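Local coordinates for protein bacteriohemerythrin (Methylococcus capsulatus, PDB 4XPX) that binds oxygen at a site holding two iron atoms and may store it or deliver it to oxygen-requiring enzymes, at residues A8-N13 with W112-I117; D19-I24 with K119-Y124; K59-E64 with A78-L83; K30-A35 with D104-V109. All coordinates share one frame; numbering follows the deposited sequence.

Contact 1 of 4, residues A8-N13 with W112-I117; sequences AEFGTN and WLVNHI. With FE2 (Fe (II) ion), chain B.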
# COMPACT_ATOMS: atom_id res chain seq x y z
N ALA A 8 6.50 -15.86 -5.60
CA ALA A 8 6.81 -16.62 -4.42
C ALA A 8 6.59 -15.83 -3.13
O ALA A 8 6.09 -16.30 -2.10
CB ALA A 8 8.26 -17.15 -4.42
N GLU A 9 7.04 -14.56 -3.15
CA GLU A 9 6.90 -13.76 -1.92
C GLU A 9 5.47 -13.27 -1.71
O GLU A 9 5.00 -13.25 -0.60
CB GLU A 9 7.83 -12.55 -1.99
CG GLU A 9 9.32 -12.79 -1.90
CD GLU A 9 10.16 -11.45 -2.54
OE1 GLU A 9 10.32 -11.29 -3.73
OE2 GLU A 9 10.43 -10.74 -1.64
N PHE A 10 4.83 -12.85 -2.85
CA PHE A 10 3.69 -11.97 -2.71
C PHE A 10 2.49 -12.43 -3.46
O PHE A 10 1.39 -11.81 -3.33
CB PHE A 10 4.01 -10.54 -3.15
CG PHE A 10 5.14 -9.93 -2.36
CD1 PHE A 10 5.08 -9.86 -0.98
CD2 PHE A 10 6.26 -9.45 -2.98
CE1 PHE A 10 6.12 -9.35 -0.27
CE2 PHE A 10 7.37 -9.00 -2.25
CZ PHE A 10 7.25 -8.94 -0.88
N GLY A 11 2.56 -13.49 -4.27
CA GLY A 11 1.40 -13.88 -5.05
C GLY A 11 0.24 -14.31 -4.22
O GLY A 11 0.41 -15.14 -3.34
N THR A 12 -0.94 -13.80 -4.50
CA THR A 12 -2.17 -14.07 -3.78
C THR A 12 -3.05 -15.05 -4.46
O THR A 12 -4.06 -15.48 -3.85
CB THR A 12 -2.98 -12.80 -3.53
OG1 THR A 12 -3.45 -12.30 -4.78
CG2 THR A 12 -2.21 -11.76 -2.74
N ASN A 13 -2.84 -15.37 -5.62
CA ASN A 13 -3.67 -16.14 -6.56
C ASN A 13 -4.92 -15.40 -6.93
O ASN A 13 -5.87 -16.04 -7.49
CB ASN A 13 -4.01 -17.51 -5.97
CG ASN A 13 -4.61 -18.45 -7.00
OD1 ASN A 13 -4.29 -18.38 -8.18
ND2 ASN A 13 -5.49 -19.34 -6.55
N TRP A 112 5.51 -2.25 5.79
CA TRP A 112 4.10 -2.56 5.99
C TRP A 112 3.64 -3.52 4.90
O TRP A 112 2.95 -4.53 5.21
CB TRP A 112 3.28 -1.26 5.99
CG TRP A 112 1.86 -1.48 6.38
CD1 TRP A 112 1.34 -1.35 7.65
CD2 TRP A 112 0.80 -1.93 5.56
NE1 TRP A 112 0.03 -1.64 7.65
CE2 TRP A 112 -0.35 -2.01 6.38
CE3 TRP A 112 0.65 -2.21 4.22
CZ2 TRP A 112 -1.60 -2.42 5.91
CZ3 TRP A 112 -0.56 -2.62 3.73
CH2 TRP A 112 -1.68 -2.71 4.60
N LEU A 113 3.99 -3.25 3.65
CA LEU A 113 3.53 -4.05 2.52
C LEU A 113 4.12 -5.45 2.57
O LEU A 113 3.38 -6.43 2.28
CB LEU A 113 3.92 -3.41 1.21
CG LEU A 113 3.15 -2.08 0.86
CD1 LEU A 113 3.91 -1.34 -0.24
CD2 LEU A 113 1.73 -2.44 0.42
N VAL A 114 5.40 -5.57 2.84
CA VAL A 114 6.05 -6.86 2.80
C VAL A 114 5.56 -7.77 3.92
O VAL A 114 5.71 -9.00 3.81
CB VAL A 114 7.55 -6.79 2.66
CG1 VAL A 114 7.91 -6.00 1.35
CG2 VAL A 114 8.16 -6.42 3.75
N ASN A 115 5.06 -7.16 5.05
CA ASN A 115 4.37 -7.99 6.03
C ASN A 115 2.92 -8.25 5.64
O ASN A 115 2.38 -9.31 5.94
CB ASN A 115 4.45 -7.35 7.41
CG ASN A 115 5.84 -7.41 8.01
OD1 ASN A 115 6.28 -8.46 8.48
ND2 ASN A 115 6.54 -6.29 7.99
N HIS A 116 2.19 -7.21 5.24
CA HIS A 116 0.76 -7.37 5.05
C HIS A 116 0.43 -8.32 3.89
O HIS A 116 -0.51 -9.11 4.00
CB HIS A 116 0.16 -5.98 4.67
CG HIS A 116 -1.33 -5.98 4.50
ND1 HIS A 116 -2.22 -5.88 5.56
CD2 HIS A 116 -2.07 -6.08 3.38
CE1 HIS A 116 -3.45 -5.88 5.06
NE2 HIS A 116 -3.43 -5.99 3.74
N ILE A 117 1.13 -8.22 2.78
CA ILE A 117 0.73 -9.00 1.63
C ILE A 117 0.85 -10.51 1.92
O ILE A 117 -0.10 -11.26 1.72
CB ILE A 117 1.41 -8.55 0.34
CG1 ILE A 117 0.95 -7.15 -0.02
CG2 ILE A 117 1.11 -9.55 -0.78
CD1 ILE A 117 1.81 -6.47 -1.06
FE FE2 B . -4.99 -6.04 2.24
O HOH W 1 -3.64 -4.71 0.97

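Contact 2 of 4, residues D19-I24 with K119-Y124; sequences DQHKTI and KVDKLY. With FE2 (Fe (II) ion), chain C; FE2 (Fe (II) ion), chain B.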
# COMPACT_ATOMS: atom_id res chain seq x y z
N ASP A 19 -2.08 -7.39 -9.49
CA ASP A 19 -1.81 -6.26 -10.36
C ASP A 19 -1.74 -4.96 -9.60
O ASP A 19 -0.83 -4.12 -9.84
CB ASP A 19 -2.90 -6.17 -11.42
CG ASP A 19 -2.78 -7.24 -12.47
OD1 ASP A 19 -1.73 -7.90 -12.59
OD2 ASP A 19 -3.85 -7.47 -13.12
N GLN A 20 -2.67 -4.77 -8.67
CA GLN A 20 -2.63 -3.53 -7.86
C GLN A 20 -1.41 -3.51 -6.98
O GLN A 20 -0.79 -2.44 -6.80
CB GLN A 20 -3.95 -3.39 -7.02
CG GLN A 20 -5.16 -3.16 -7.91
CD GLN A 20 -6.44 -3.03 -7.12
OE1 GLN A 20 -6.60 -3.51 -6.05
NE2 GLN A 20 -7.35 -2.22 -7.66
N HIS A 21 -1.01 -4.66 -6.43
CA HIS A 21 0.25 -4.69 -5.64
C HIS A 21 1.43 -4.28 -6.47
O HIS A 21 2.32 -3.54 -6.03
CB HIS A 21 0.46 -6.06 -5.03
CG HIS A 21 -0.55 -6.40 -3.98
ND1 HIS A 21 -0.87 -7.69 -3.63
CD2 HIS A 21 -1.32 -5.59 -3.17
CE1 HIS A 21 -1.76 -7.64 -2.63
NE2 HIS A 21 -2.08 -6.39 -2.33
N LYS A 22 1.50 -4.80 -7.72
CA LYS A 22 2.65 -4.44 -8.59
C LYS A 22 2.65 -2.95 -8.85
O LYS A 22 3.76 -2.31 -8.84
CB LYS A 22 2.60 -5.23 -9.88
CG LYS A 22 2.87 -6.70 -9.71
CD LYS A 22 2.57 -7.44 -10.98
CE LYS A 22 2.49 -8.85 -10.74
NZ LYS A 22 2.41 -9.69 -11.95
N THR A 23 1.47 -2.31 -9.07
CA THR A 23 1.45 -0.86 -9.22
C THR A 23 1.91 -0.16 -7.96
O THR A 23 2.71 0.81 -8.05
CB THR A 23 0.03 -0.40 -9.58
OG1 THR A 23 -0.33 -0.90 -10.88
CG2 THR A 23 -0.11 1.11 -9.56
N ILE A 24 1.45 -0.59 -6.79
CA ILE A 24 1.91 0.01 -5.54
C ILE A 24 3.43 -0.04 -5.46
O ILE A 24 4.07 0.95 -5.08
CB ILE A 24 1.22 -0.63 -4.35
CG1 ILE A 24 -0.26 -0.29 -4.30
CG2 ILE A 24 1.90 -0.23 -3.06
CD1 ILE A 24 -1.11 -1.13 -3.38
N LYS A 119 1.10 -12.09 4.93
CA LYS A 119 0.49 -12.56 6.17
C LYS A 119 -0.99 -12.26 6.26
O LYS A 119 -1.69 -12.83 7.17
CB LYS A 119 1.21 -12.03 7.42
CG LYS A 119 2.63 -12.41 7.45
CD LYS A 119 3.48 -12.20 8.54
CE LYS A 119 4.88 -12.71 8.10
NZ LYS A 119 5.82 -11.62 7.64
N VAL A 120 -1.47 -11.32 5.43
CA VAL A 120 -2.85 -10.89 5.52
C VAL A 120 -3.52 -11.09 4.16
O VAL A 120 -4.53 -11.79 4.06
CB VAL A 120 -2.98 -9.41 6.03
CG1 VAL A 120 -4.45 -9.08 6.27
CG2 VAL A 120 -2.16 -9.22 7.28
N ASP A 121 -2.99 -10.52 3.08
CA ASP A 121 -3.62 -10.68 1.78
C ASP A 121 -3.61 -12.10 1.28
O ASP A 121 -4.61 -12.57 0.70
CB ASP A 121 -3.00 -9.76 0.71
CG ASP A 121 -3.32 -8.29 0.89
OD1 ASP A 121 -4.24 -7.96 1.67
OD2 ASP A 121 -2.61 -7.50 0.21
N LYS A 122 -2.52 -12.84 1.42
CA LYS A 122 -2.52 -14.18 0.89
C LYS A 122 -3.67 -14.98 1.45
O LYS A 122 -4.14 -15.99 0.79
CB LYS A 122 -1.20 -14.91 1.12
CG LYS A 122 -0.11 -14.49 0.15
CD LYS A 122 1.17 -15.36 0.41
CE LYS A 122 2.31 -14.89 -0.45
NZ LYS A 122 3.36 -15.98 -0.44
N LEU A 123 -4.09 -14.73 2.66
CA LEU A 123 -5.14 -15.53 3.30
C LEU A 123 -6.46 -15.42 2.57
O LEU A 123 -7.31 -16.36 2.72
CB LEU A 123 -5.35 -15.11 4.74
CG LEU A 123 -4.11 -15.30 5.60
CD1 LEU A 123 -4.39 -14.91 7.05
CD2 LEU A 123 -3.54 -16.68 5.58
N TYR A 124 -6.73 -14.37 1.78
CA TYR A 124 -7.98 -14.33 1.05
C TYR A 124 -7.97 -15.08 -0.27
O TYR A 124 -8.96 -15.11 -0.95
CB TYR A 124 -8.53 -12.87 0.84
CG TYR A 124 -7.64 -11.92 0.08
CD1 TYR A 124 -7.09 -12.23 -1.16
CD2 TYR A 124 -7.43 -10.63 0.57
CE1 TYR A 124 -6.30 -11.32 -1.86
CE2 TYR A 124 -6.62 -9.74 -0.08
CZ TYR A 124 -6.04 -10.06 -1.28
OH TYR A 124 -5.19 -9.23 -1.97
FE FE2 C . -3.20 -5.69 -0.70
FE FE2 B . -4.99 -6.04 2.24
O HOH W 1 -3.64 -4.71 0.97
O HOH W 2 -1.26 -4.24 -0.02

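Contact 3 of 4, residues K59-E64 with A78-L83; sequences KSEETE and AEHDKL. With FE2 (Fe (II) ion), chain B; FE2 (Fe (II) ion), chain C.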
# COMPACT_ATOMS: atom_id res chain seq x y z
N LYS A 59 -9.95 -0.42 -0.91
CA LYS A 59 -11.39 -0.46 -1.20
C LYS A 59 -11.68 -1.62 -2.11
O LYS A 59 -12.75 -2.27 -1.97
CB LYS A 59 -11.84 0.86 -1.77
CG LYS A 59 -11.91 1.98 -0.82
CD LYS A 59 -12.34 3.24 -1.60
CE LYS A 59 -12.38 4.45 -0.71
NZ LYS A 59 -12.70 5.50 -1.74
N SER A 60 -10.83 -1.88 -3.07
CA SER A 60 -11.06 -2.98 -3.98
C SER A 60 -11.04 -4.31 -3.27
O SER A 60 -11.95 -5.18 -3.47
CB SER A 60 -10.00 -2.99 -5.07
OG SER A 60 -9.94 -1.81 -5.87
N GLU A 61 -10.03 -4.54 -2.44
CA GLU A 61 -9.96 -5.77 -1.67
C GLU A 61 -11.18 -5.84 -0.72
O GLU A 61 -11.78 -6.96 -0.58
CB GLU A 61 -8.71 -5.82 -0.77
CG GLU A 61 -7.41 -6.07 -1.53
CD GLU A 61 -6.25 -6.28 -0.57
OE1 GLU A 61 -6.42 -6.08 0.62
OE2 GLU A 61 -5.15 -6.67 -1.10
N GLU A 62 -11.52 -4.78 -0.07
CA GLU A 62 -12.61 -4.83 0.93
C GLU A 62 -13.92 -5.13 0.27
O GLU A 62 -14.73 -5.92 0.84
CB GLU A 62 -12.68 -3.51 1.69
CG GLU A 62 -11.51 -3.34 2.63
CD GLU A 62 -11.27 -1.92 3.09
OE1 GLU A 62 -12.25 -1.09 3.08
OE2 GLU A 62 -10.14 -1.57 3.55
N THR A 63 -14.21 -4.56 -0.87
CA THR A 63 -15.47 -4.83 -1.55
C THR A 63 -15.55 -6.27 -1.89
O THR A 63 -16.65 -6.93 -1.67
CB THR A 63 -15.61 -3.95 -2.81
OG1 THR A 63 -15.60 -2.56 -2.46
CG2 THR A 63 -16.87 -4.28 -3.58
N GLU A 64 -14.51 -6.87 -2.41
CA GLU A 64 -14.54 -8.26 -2.77
C GLU A 64 -14.63 -9.15 -1.56
O GLU A 64 -15.44 -10.13 -1.56
CB GLU A 64 -13.32 -8.58 -3.61
CG GLU A 64 -13.26 -8.00 -4.99
CD GLU A 64 -14.48 -8.20 -5.82
OE1 GLU A 64 -14.77 -9.37 -5.96
OE2 GLU A 64 -15.18 -7.22 -6.26
N ALA A 78 -9.53 -3.60 9.31
CA ALA A 78 -8.91 -2.83 10.42
C ALA A 78 -7.46 -2.57 10.18
O ALA A 78 -6.95 -1.48 10.50
CB ALA A 78 -9.19 -3.52 11.73
N GLU A 79 -6.73 -3.54 9.63
CA GLU A 79 -5.32 -3.31 9.28
C GLU A 79 -5.18 -2.22 8.25
O GLU A 79 -4.34 -1.31 8.36
CB GLU A 79 -4.62 -4.57 8.81
CG GLU A 79 -4.68 -5.76 9.75
CD GLU A 79 -4.15 -5.58 11.15
OE1 GLU A 79 -3.37 -4.63 11.39
OE2 GLU A 79 -4.54 -6.41 12.09
N HIS A 80 -5.99 -2.28 7.21
CA HIS A 80 -6.00 -1.21 6.17
C HIS A 80 -6.26 0.13 6.80
O HIS A 80 -5.55 1.13 6.51
CB HIS A 80 -7.08 -1.45 5.14
CG HIS A 80 -6.85 -2.63 4.26
ND1 HIS A 80 -7.82 -3.03 3.37
CD2 HIS A 80 -5.80 -3.45 4.02
CE1 HIS A 80 -7.34 -4.06 2.67
NE2 HIS A 80 -6.09 -4.32 3.03
N ASP A 81 -7.30 0.21 7.66
CA ASP A 81 -7.73 1.52 8.17
C ASP A 81 -6.65 2.11 9.06
O ASP A 81 -6.48 3.38 9.01
CB ASP A 81 -9.04 1.38 8.88
CG ASP A 81 -10.24 1.14 7.91
OD1 ASP A 81 -10.17 1.41 6.73
OD2 ASP A 81 -11.29 0.74 8.40
N LYS A 82 -5.89 1.33 9.77
CA LYS A 82 -4.81 1.94 10.58
C LYS A 82 -3.74 2.52 9.63
O LYS A 82 -3.24 3.62 9.93
CB LYS A 82 -4.20 0.90 11.50
CG LYS A 82 -4.96 0.56 12.76
CD LYS A 82 -5.03 1.68 13.71
CE LYS A 82 -5.80 1.17 15.03
NZ LYS A 82 -5.87 2.41 15.92
N LEU A 83 -3.40 1.85 8.53
CA LEU A 83 -2.45 2.41 7.60
C LEU A 83 -2.98 3.67 6.97
O LEU A 83 -2.20 4.68 6.82
CB LEU A 83 -2.00 1.41 6.56
CG LEU A 83 -0.91 1.98 5.66
CD1 LEU A 83 0.41 2.22 6.35
CD2 LEU A 83 -0.68 1.19 4.43
FE FE2 B . -4.99 -6.04 2.24
FE FE2 C . -3.20 -5.69 -0.70
O HOH W 3 -9.24 0.95 4.11
O HOH W 1 -3.64 -4.71 0.97
O HOH W 2 -1.26 -4.24 -0.02

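Contact 4 of 4, residues K30-A35 with D104-V109; sequences KLHDTA and DTTRFV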
# COMPACT_ATOMS: atom_id res chain seq x y z
N LYS A 30 9.18 4.83 -7.14
CA LYS A 30 9.33 6.18 -7.63
C LYS A 30 9.46 7.14 -6.48
O LYS A 30 10.36 8.05 -6.51
CB LYS A 30 8.21 6.59 -8.54
CG LYS A 30 8.20 5.95 -9.87
CD LYS A 30 7.00 6.35 -10.67
CE LYS A 30 6.89 5.74 -12.09
NZ LYS A 30 8.20 5.75 -12.77
N LEU A 31 8.62 7.03 -5.49
CA LEU A 31 8.70 7.93 -4.35
C LEU A 31 10.02 7.76 -3.63
O LEU A 31 10.63 8.80 -3.20
CB LEU A 31 7.55 7.64 -3.37
CG LEU A 31 7.48 8.60 -2.16
CD1 LEU A 31 7.39 10.05 -2.51
CD2 LEU A 31 6.31 8.19 -1.26
N HIS A 32 10.52 6.62 -3.56
CA HIS A 32 11.75 6.30 -2.79
C HIS A 32 12.94 7.02 -3.35
O HIS A 32 13.77 7.55 -2.59
CB HIS A 32 12.00 4.79 -2.79
CG HIS A 32 13.20 4.38 -1.99
ND1 HIS A 32 13.31 4.61 -0.64
CD2 HIS A 32 14.34 3.76 -2.36
CE1 HIS A 32 14.47 4.14 -0.21
NE2 HIS A 32 15.12 3.62 -1.23
N ASP A 33 12.96 6.99 -4.76
CA ASP A 33 14.00 7.69 -5.50
C ASP A 33 13.89 9.17 -5.32
O ASP A 33 14.90 9.89 -5.04
CB ASP A 33 13.95 7.24 -6.96
CG ASP A 33 14.47 5.84 -7.18
OD1 ASP A 33 15.12 5.21 -6.32
OD2 ASP A 33 14.18 5.40 -8.31
N THR A 34 12.74 9.71 -5.45
CA THR A 34 12.53 11.14 -5.29
C THR A 34 12.80 11.60 -3.89
O THR A 34 13.26 12.79 -3.63
CB THR A 34 11.14 11.46 -5.82
OG1 THR A 34 10.97 10.92 -7.16
CG2 THR A 34 10.90 12.94 -5.81
N ALA A 35 12.56 10.76 -2.89
CA ALA A 35 12.75 11.08 -1.50
C ALA A 35 14.23 11.23 -1.12
O ALA A 35 14.50 11.69 0.02
CB ALA A 35 12.05 10.07 -0.61
N ASP A 104 13.14 6.99 5.00
CA ASP A 104 12.51 6.21 6.07
C ASP A 104 11.02 6.13 5.88
O ASP A 104 10.40 5.11 6.29
CB ASP A 104 12.78 6.84 7.43
CG ASP A 104 14.17 6.69 7.89
OD1 ASP A 104 15.08 6.35 7.16
OD2 ASP A 104 14.33 6.84 9.14
N THR A 105 10.40 7.12 5.24
CA THR A 105 8.99 7.04 4.98
C THR A 105 8.69 5.89 4.03
O THR A 105 7.77 5.07 4.25
CB THR A 105 8.48 8.36 4.31
OG1 THR A 105 9.06 9.50 4.96
CG2 THR A 105 6.97 8.35 4.28
N THR A 106 9.45 5.82 2.92
CA THR A 106 9.24 4.74 1.94
C THR A 106 9.66 3.41 2.48
O THR A 106 8.95 2.41 2.19
CB THR A 106 9.93 5.10 0.64
OG1 THR A 106 11.22 5.57 0.92
CG2 THR A 106 9.14 6.13 -0.12
N ARG A 107 10.71 3.31 3.31
CA ARG A 107 10.99 2.01 3.94
C ARG A 107 9.90 1.60 4.89
O ARG A 107 9.64 0.37 5.00
CB ARG A 107 12.34 2.00 4.61
CG ARG A 107 13.51 1.84 3.69
CD ARG A 107 14.81 1.63 4.44
NE ARG A 107 15.23 2.87 5.08
CZ ARG A 107 16.11 3.73 4.44
NH1 ARG A 107 16.63 3.47 3.35
NH2 ARG A 107 16.39 4.87 5.04
N PHE A 108 9.21 2.50 5.56
CA PHE A 108 8.09 2.12 6.41
C PHE A 108 6.99 1.53 5.55
O PHE A 108 6.41 0.48 5.90
CB PHE A 108 7.59 3.31 7.23
CG PHE A 108 6.25 3.00 7.86
CD1 PHE A 108 6.17 2.10 8.94
CD2 PHE A 108 5.08 3.45 7.29
CE1 PHE A 108 4.88 1.70 9.41
CE2 PHE A 108 3.85 3.09 7.80
CZ PHE A 108 3.77 2.20 8.85
N VAL A 109 6.61 2.20 4.46
CA VAL A 109 5.57 1.68 3.59
C VAL A 109 5.99 0.29 3.07
O VAL A 109 5.16 -0.63 3.05
CB VAL A 109 5.23 2.69 2.47
CG1 VAL A 109 4.23 2.07 1.50
CG2 VAL A 109 4.67 3.95 3.05

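Contact 1 of 4, residues A8-N13 with W112-I117
The Phe10 ring has the CB of its own neighbour Glu9 over the centre of one face, 3.5 Å above the plane, while Ile117 and Val114 come at it obliquely. Phe25 adds an edge-to-face ring contact. On the helix side, the His116 ring carries Trp112 on one face, with CH2 sitting 3.2 Å above the centre, and His116 CB in turn rests against a face of the indole near its rim. No hydrogen bond crosses the interface; the side chains meet through apolar groups. At the far end of the Phe10 ring, CZ meets Val114 CG1 at 3.7 Å; nearer the backbone, Phe10 CB lies 3.9 Å from Ile117 CG2. That same methyl also presses against the backbone, 3.4 Å from Phe10 O, and Thr12 CG2 lies more loosely beside it. Ile117 presents CG2 rather than CG1 here because its chi1 of -66° sets CG2 anti to the backbone N. An alanine at Phe10 would strip away the ring and is likely to open a gap beside Val114 and Ile117, with Phe25 losing its aromatic partner. The same helical segment also serves the metal: His116 NE2 binds the iron of chain B at 2.2 Å. Thr12 turns its hydroxyl to Asp18, in the first turn of helix 15-34. Helix 7-10 and the loop that follows thus pack on helices 103-121 and 15-34, with Ile117 wedged between Phe10 and the His21 and Phe25 side chains of helix 15-34.

Contact 2 of 4, residues D19-I24 with K119-Y124
In the diiron site of this hemerythrin four-helix bundle, His21 of helix 15-34 and Asp121 of helix 103-121 meet on one metal ion. His21 NE2 binds the iron of chain C at 2.1 Å, and Asp121 OD2 takes another position on that ion. The two ligand atoms, His21 NE2 and Asp121 OD2, are 2.8 Å apart, but this is the spacing of neighbours in one coordination shell and not a hydrogen bond. The side chains come from opposite directions, and the imidazole and carboxylate are nearly coplanar, 7° apart, with OD2 at the ring edge. Asp121 is a bridging ligand: its second oxygen, OD1, binds the iron of chain B at 2.1 Å. Water 1 spans the same pair, 2.0 Å from the iron of chain C and somewhat farther from the other, while water 2 sits on the chain C iron alone. His57 and Glu61 complete that ion's shell, and the neighbouring Gln20 hydrogen-bonds His57 ND1 through OE1, a second-shell grip on a first-shell histidine. Tyr124 brings its hydroxyl in beside the two ligands; OH lies 3.8 Å from His21 CE1, but its hydrogen bond goes to Glu61 OE2, the oxygen that binds the chain C iron. Tyr124 gets there by folding back on its own turn: with chi1 at 60°, CG lies between the backbone N and the carbonyl carbon, and the carbonyl oxygen of Asp121 stands 3.0 Å above the centre of the phenol ring.

Contact 3 of 4, residues K59-E64 with A78-L83
Two ligands of the diiron centre, Glu61 of helix 40-67 and His80 of helix 73-95, converge on the iron of chain B. His80 NE2 binds that ion at 2.2 Å, and Glu61 OE1 does so at the same length. Glu61 OE1 and His80 NE2 are 3.0 Å apart, the closeness of two ligands on one metal with no hydrogen bond between them. The side chains cross at about a right angle, the carboxylate oxygen lying at the ring edge. Glu61 OE2 goes to the iron of chain C, which makes this carboxylate a bridge between the ions, and Tyr124 hydrogen-bonds the same oxygen. The helices carrying these ligands are neighbours in the antiparallel hemerythrin bundle; segments 59-64 and 78-83 run at 159° to each other, their axes 11.2 Å apart at closest, a separation spanned here by side chains and metal. On the far edge of the imidazole, His80 ND1 donates to Glu62 OE2 at 2.7 Å, with an N-H...O angle of 161°. The acceptor sits in the ring plane and offers its anti lone pair, so the bond fixes the rotation of a ring already held by iron at NE2; a carboxylate behind a metal-bound imidazole would be expected to make it a stronger donor to the metal. Glu62 extends beyond CG to reach it. Water 3 donates to the same Glu62 OE2 and also, at 2.8 Å, to Asp81 OD1, coming between two carboxylates that would otherwise tend to repel. The other oxygen of Asp81, OD2, forms a salt bridge with Lys77.

Contact 4 of 4, residues K30-A35 with D104-V109
Leu31 lays its branch point against the methyl of Thr106, CG to CG2 at 3.6 Å, and its CD2 touches the same methyl. The next residue, His32, meets the other branch of Thr106. His32 ND1 and Thr106 OG1 are hydrogen-bonded at 2.8 Å, nearly straight at 170°, and either could be the donor. The hydroxyl lies at the ring edge, in the imidazole plane. Thr106 splits its duties through a chi1 of 46°: OG1 sits between the backbone N and the carbonyl carbon, facing the histidine, and CG2 is left for the leucine. A leucine in place of His32 would probably leave the Thr106 hydroxyl without its cross-helix mate. Thr106 OG1 also has a weak hydrogen bond to Gln103 O. Beyond the ring, Arg107 NH1 approaches His32 CE1 loosely, while Arg107 NH2 makes a salt bridge to Asp104 OD1 at 2.9 Å. The CA atoms of His32 and Thr106 come within 5.6 Å, and the axes of segments 30-34 and 104-109 come within 9.2 Å at 159°, the antiparallel packing of the first and last long helices of an up-down four-helix bundle.

How the contacts relate
Contacts 2 and 3 belong to one metal centre: they share both irons and waters 1 and 2, and a hydrogen bond joins them directly. Contact 1 joins them through His116 on the chain B iron, yet its own interface is apolar and joins helix 7-10 to helix 103-121. Contacts 2 and 4 tie the same pair of helices, 15-34 and 103-121, by metal ligation at one end and by a threonine-histidine bond at the other, their centres about 19 Å apart. Contacts 1, 2 and 4 are buried; contact 3 runs from buried ligands to exposed Asp81 and touches contact 4 through Leu83 and Phe108.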